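Local coordinates for Iron(III) ABC transporter, periplasmic iron-compound-binding protein (Vibrio cholerae, PDB 5GGY), which probably binds ferric siderophores such as iron-loaded Desferal in the periplasm and passes them to an ABC transporter for iron uptake, at residues 25-30 and 38-43; 80-85 and 125-130. All coordinates share one frame; numbering follows the deposited sequence.

Contact 1: residues 25-30 and 38-43; sequences DLLEQV and VGAPEL
L27 on helix 24-32 packs against A40 and L43 on the returning chain. The path is consistent with a short beta-alpha-beta crossover in the N-terminal lobe of a periplasmic siderophore-binding protein. Strand 19-21 leads into the helix, and the chain comes back at strand 39-40. There, backbone bonds between V38 and V19 and between G39 and V21 lay it beside the first strand. Strand 39-40 also pairs with strand 60-61, in parallel.

The link between the two segments is apolar. No hydrogen bond crosses from 25-30 to 38-43. L27 holds CG anti to its backbone N (chi1 178°), which carries the forked end of the side chain out to the strand. A40 CB faces the helix and meets both prongs of the fork: it lies 3.7 Å from L27 CD1 and 3.7 Å from L27 CD2. V21 and P37 also touch L27, and the residue is buried.

The polar groups of both segments bond to other parts of the chain. E42 is the N-cap residue of helix 43-49. Its OE1 forms a salt bridge with R65 NE, and the next residue, L43, gives its backbone N to D61 OD2. On the helix side, E28 OE2 and Q29 OE1 accept from the backbone N of G260 and A261, so this face of the helix reaches residues far along the chain.

Within the first segment, backbone bonds such as Q29 N to D25 O (3.0 Å) keep the turn regular. Back at the apolar link, the side chain of L43 crosses that of L27 at about a right angle. They meet methyl to methyl, with L43 CD2 4.0 Å from L27 CD2.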
loop_
_atom_site.group_PDB
_atom_site.type_symbol
_atom_site.label_atom_id
_atom_site.label_comp_id
_atom_site.label_asym_id
_atom_site.label_seq_id
_atom_site.Cartn_x
_atom_site.Cartn_y
_atom_site.Cartn_z
ATOM N N ASP A 25 1.721 -17.812 8.364
ATOM C CA ASP A 25 1.776 -16.516 7.698
ATOM C C ASP A 25 2.311 -16.690 6.281
ATOM O O ASP A 25 1.756 -16.150 5.327
ATOM C CB ASP A 25 2.634 -15.525 8.495
ATOM C CG ASP A 25 4.061 -16.000 8.688
ATOM O OD1 ASP A 25 4.302 -17.221 8.593
ATOM O OD2 ASP A 25 4.942 -15.150 8.936
ATOM N N LEU A 26 3.380 -17.471 6.156
ATOM C CA LEU A 26 3.970 -17.788 4.861
ATOM C C LEU A 26 3.029 -18.637 4.020
ATOM O O LEU A 26 2.989 -18.504 2.797
ATOM C CB LEU A 26 5.299 -18.519 5.043
ATOM C CG LEU A 26 6.438 -17.702 5.650
ATOM C CD1 LEU A 26 7.696 -18.547 5.800
ATOM C CD2 LEU A 26 6.711 -16.458 4.808
ATOM N N LEU A 27 2.285 -19.519 4.680
ATOM C CA LEU A 27 1.290 -20.339 4.000
ATOM C C LEU A 27 0.235 -19.451 3.363
ATOM O O LEU A 27 -0.190 -19.692 2.235
ATOM C CB LEU A 27 0.638 -21.324 4.971
ATOM C CG LEU A 27 -0.470 -22.209 4.394
ATOM C CD1 LEU A 27 -0.007 -22.938 3.140
ATOM C CD2 LEU A 27 -0.957 -23.204 5.437
ATOM N N GLU A 28 -0.184 -18.424 4.095
ATOM C CA GLU A 28 -1.139 -17.450 3.579
ATOM C C GLU A 28 -0.563 -16.695 2.384
ATOM O O GLU A 28 -1.230 -16.538 1.360
ATOM C CB GLU A 28 -1.543 -16.459 4.674
ATOM C CG GLU A 28 -2.242 -15.211 4.148
ATOM C CD GLU A 28 -2.310 -14.105 5.179
ATOM O OE1 GLU A 28 -2.331 -12.921 4.781
ATOM O OE2 GLU A 28 -2.350 -14.420 6.388
ATOM N N GLN A 29 0.680 -16.240 2.523
ATOM C CA GLN A 29 1.350 -15.454 1.491
ATOM C C GLN A 29 1.398 -16.164 0.141
ATOM O O GLN A 29 1.020 -15.588 -0.878
ATOM C CB GLN A 29 2.775 -15.098 1.927
ATOM C CG GLN A 29 2.880 -14.269 3.205
ATOM C CD GLN A 29 2.492 -12.811 3.019
ATOM O OE1 GLN A 29 1.423 -12.499 2.494
ATOM N NE2 GLN A 29 3.365 -11.909 3.457
ATOM N N VAL A 30 1.863 -17.411 0.131
ATOM C CA VAL A 30 2.011 -18.143 -1.125
ATOM C C VAL A 30 0.659 -18.485 -1.746
ATOM O O VAL A 30 0.521 -18.504 -2.968
ATOM C CB VAL A 30 2.830 -19.445 -0.944
ATOM C CG1 VAL A 30 4.291 -19.123 -0.687
ATOM C CG2 VAL A 30 2.257 -20.303 0.175
ATOM N N VAL A 38 3.388 -27.764 -1.615
ATOM C CA VAL A 38 3.227 -29.207 -1.500
ATOM C C VAL A 38 3.261 -29.631 -0.033
ATOM O O VAL A 38 2.857 -30.743 0.310
ATOM C CB VAL A 38 4.316 -29.967 -2.286
ATOM C CG1 VAL A 38 4.331 -29.522 -3.741
ATOM C CG2 VAL A 38 5.682 -29.762 -1.649
ATOM N N GLY A 39 3.733 -28.733 0.828
ATOM C CA GLY A 39 3.836 -29.016 2.249
ATOM C C GLY A 39 3.576 -27.802 3.122
ATOM O O GLY A 39 4.111 -26.719 2.880
ATOM N N ALA A 40 2.747 -27.991 4.145
ATOM C CA ALA A 40 2.373 -26.919 5.062
ATOM C C ALA A 40 2.073 -27.505 6.440
ATOM O O ALA A 40 1.718 -28.679 6.545
ATOM C CB ALA A 40 1.170 -26.150 4.521
ATOM N N PRO A 41 2.230 -26.697 7.504
ATOM C CA PRO A 41 2.073 -27.229 8.861
ATOM C C PRO A 41 0.666 -27.078 9.448
ATOM O O PRO A 41 -0.030 -26.110 9.136
ATOM C CB PRO A 41 3.071 -26.396 9.661
ATOM C CG PRO A 41 3.029 -25.059 8.988
ATOM C CD PRO A 41 2.757 -25.320 7.519
ATOM N N GLU A 42 0.273 -28.041 10.283
ATOM C CA GLU A 42 -0.964 -27.988 11.074
ATOM C C GLU A 42 -2.192 -27.517 10.294
ATOM O O GLU A 42 -2.837 -26.534 10.661
ATOM C CB GLU A 42 -0.756 -27.086 12.293
ATOM C CG GLU A 42 0.372 -27.539 13.209
ATOM C CD GLU A 42 0.643 -26.557 14.334
ATOM O OE1 GLU A 42 1.712 -25.912 14.312
ATOM O OE2 GLU A 42 -0.208 -26.433 15.240
ATOM N N LEU A 43 -2.519 -28.233 9.226
ATOM C CA LEU A 43 -3.592 -27.820 8.330
ATOM C C LEU A 43 -4.980 -27.863 8.967
ATOM O O LEU A 43 -5.821 -27.009 8.679
ATOM C CB LEU A 43 -3.579 -28.682 7.066
ATOM C CG LEU A 43 -2.340 -28.506 6.186
ATOM C CD1 LEU A 43 -2.526 -29.188 4.841
ATOM C CD2 LEU A 43 -2.028 -27.032 6.003
#

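Contact 2: residues 80-85 and 125-130; sequences VILAAG and TLFGKE
The ring of F127 points its far edge at V80. For F127, CG is anti to the carbonyl carbon (chi1 -65°), which directs the ring back to the methyls of V80 and L82. V80 CG2 lies near the ring plane, beside the CE1-CZ bond, at 4.0 Å from F127 CZ and 4.0 Å from F127 CE1. The two side chains run past each other in opposite directions. L82, two residues along the strand, reaches the same ring obliquely, with its CD1 4.3 Å from F127 CE2. V80 and L82 alternate with I81, so both point to the same side of strand 80-83, toward the phenylalanine.

That strand is the middle one of a parallel three-stranded sheet in the N-terminal lobe, between 19-21 and 100-102. F127 is the first residue to leave helical geometry after helix 112-126, so the contact joins the end of this helix to the sheet. Beyond it the chain turns through G128, with positive phi, to K129 at the N-cap of helix 130-154. V19 of the neighbouring strand and I35 also touch the ring.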
loop_
_atom_site.group_PDB
_atom_site.type_symbol
_atom_site.label_atom_id
_atom_site.label_comp_id
_atom_site.label_asym_id
_atom_site.label_seq_id
_atom_site.Cartn_x
_atom_site.Cartn_y
_atom_site.Cartn_z
ATOM N N VAL A 80 12.223 -25.230 -2.848
ATOM C CA VAL A 80 12.498 -24.227 -1.828
ATOM C C VAL A 80 11.700 -24.519 -0.568
ATOM O O VAL A 80 10.586 -25.041 -0.628
ATOM C CB VAL A 80 12.159 -22.794 -2.304
ATOM C CG1 VAL A 80 13.316 -22.196 -3.095
ATOM C CG2 VAL A 80 10.862 -22.783 -3.107
ATOM N N ILE A 81 12.287 -24.189 0.575
ATOM C CA ILE A 81 11.600 -24.285 1.853
ATOM C C ILE A 81 11.472 -22.895 2.462
ATOM O O ILE A 81 12.467 -22.194 2.639
ATOM C CB ILE A 81 12.338 -25.215 2.836
ATOM C CG1 ILE A 81 12.432 -26.634 2.266
ATOM C CG2 ILE A 81 11.633 -25.224 4.186
ATOM C CD1 ILE A 81 13.226 -27.593 3.131
ATOM N N LEU A 82 10.245 -22.488 2.768
ATOM C CA LEU A 82 10.014 -21.165 3.336
ATOM C C LEU A 82 9.879 -21.249 4.853
ATOM O O LEU A 82 9.003 -21.942 5.371
ATOM C CB LEU A 82 8.769 -20.522 2.719
ATOM C CG LEU A 82 8.693 -20.517 1.186
ATOM C CD1 LEU A 82 7.550 -19.638 0.712
ATOM C CD2 LEU A 82 10.006 -20.082 0.553
ATOM N N ALA A 83 10.761 -20.549 5.558
ATOM C CA ALA A 83 10.785 -20.597 7.016
ATOM C C ALA A 83 10.637 -19.210 7.640
ATOM O O ALA A 83 11.004 -18.203 7.040
ATOM C CB ALA A 83 12.070 -21.253 7.493
ATOM N N ALA A 84 10.093 -19.170 8.852
ATOM C CA ALA A 84 9.916 -17.913 9.570
ATOM C C ALA A 84 10.660 -17.933 10.899
ATOM O O ALA A 84 11.495 -18.807 11.139
ATOM C CB ALA A 84 8.437 -17.631 9.799
ATOM N N GLY A 85 10.347 -16.958 11.749
ATOM C CA GLY A 85 10.944 -16.837 13.069
ATOM C C GLY A 85 10.998 -18.091 13.929
ATOM O O GLY A 85 12.062 -18.430 14.445
ATOM N N THR A 125 8.122 -11.494 -6.194
ATOM C CA THR A 125 9.257 -11.305 -7.088
ATOM C C THR A 125 9.985 -12.628 -7.330
ATOM O O THR A 125 10.385 -12.936 -8.455
ATOM C CB THR A 125 10.240 -10.260 -6.522
ATOM O OG1 THR A 125 9.566 -9.003 -6.356
ATOM C CG2 THR A 125 11.433 -10.082 -7.454
ATOM N N LEU A 126 10.135 -13.412 -6.268
ATOM C CA LEU A 126 10.820 -14.697 -6.348
ATOM C C LEU A 126 10.051 -15.718 -7.177
ATOM O O LEU A 126 10.645 -16.501 -7.916
ATOM C CB LEU A 126 11.065 -15.254 -4.944
ATOM C CG LEU A 126 12.026 -14.465 -4.053
ATOM C CD1 LEU A 126 12.098 -15.094 -2.673
ATOM C CD2 LEU A 126 13.403 -14.393 -4.691
ATOM N N PHE A 127 8.730 -15.712 -7.052
ATOM C CA PHE A 127 7.902 -16.696 -7.744
ATOM C C PHE A 127 7.202 -16.110 -8.970
ATOM O O PHE A 127 6.325 -16.748 -9.555
ATOM C CB PHE A 127 6.862 -17.287 -6.787
ATOM C CG PHE A 127 7.453 -18.094 -5.666
ATOM C CD1 PHE A 127 7.906 -19.384 -5.887
ATOM C CD2 PHE A 127 7.549 -17.564 -4.388
ATOM C CE1 PHE A 127 8.448 -20.126 -4.854
ATOM C CE2 PHE A 127 8.087 -18.299 -3.355
ATOM C CZ PHE A 127 8.537 -19.585 -3.587
ATOM N N GLY A 128 7.597 -14.902 -9.361
ATOM C CA GLY A 128 7.053 -14.268 -10.549
ATOM C C GLY A 128 5.561 -13.992 -10.474
ATOM O O GLY A 128 4.827 -14.250 -11.426
ATOM N N LYS A 129 5.115 -13.465 -9.338
ATOM C CA LYS A 129 3.703 -13.155 -9.130
ATOM C C LYS A 129 3.515 -11.704 -8.691
ATOM O O LYS A 129 2.675 -11.410 -7.843
ATOM C CB LYS A 129 3.096 -14.097 -8.088
ATOM C CG LYS A 129 3.124 -15.569 -8.471
ATOM C CD LYS A 129 2.057 -15.905 -9.503
ATOM C CE LYS A 129 1.964 -17.411 -9.719
ATOM N NZ LYS A 129 0.817 -17.794 -10.591
ATOM N N GLU A 130 4.302 -10.805 -9.272
ATOM C CA GLU A 130 4.285 -9.398 -8.882
ATOM C C GLU A 130 2.971 -8.701 -9.225
ATOM O O GLU A 130 2.474 -7.885 -8.447
ATOM C CB GLU A 130 5.454 -8.658 -9.539
ATOM C CG GLU A 130 6.772 -8.808 -8.796
ATOM C CD GLU A 130 7.945 -9.066 -9.721
ATOM O OE1 GLU A 130 8.915 -8.278 -9.692
ATOM O OE2 GLU A 130 7.903 -10.067 -10.468
#

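Overall arrangement
From the N terminus, strand 19-21 and helix 24-32 come first, and contact 1 closes a short loop when the chain returns at 38-43. Contact 2 opens later, at strand 80-83, and closes a much longer loop at 125-130, just before helix 130-154. The two loops follow in series and neither nests in nor crosses the other. They still meet in space, with centres about 11 Å apart. V30 CG1 packs on L82 CD1 at 3.6 Å, and L26 CD1 lies 3.5 Å from A83 C. Helix 24-32 thus packs on strand 80-83. Both contacts lie on the same side of the chain's centre, in the N-terminal lobe.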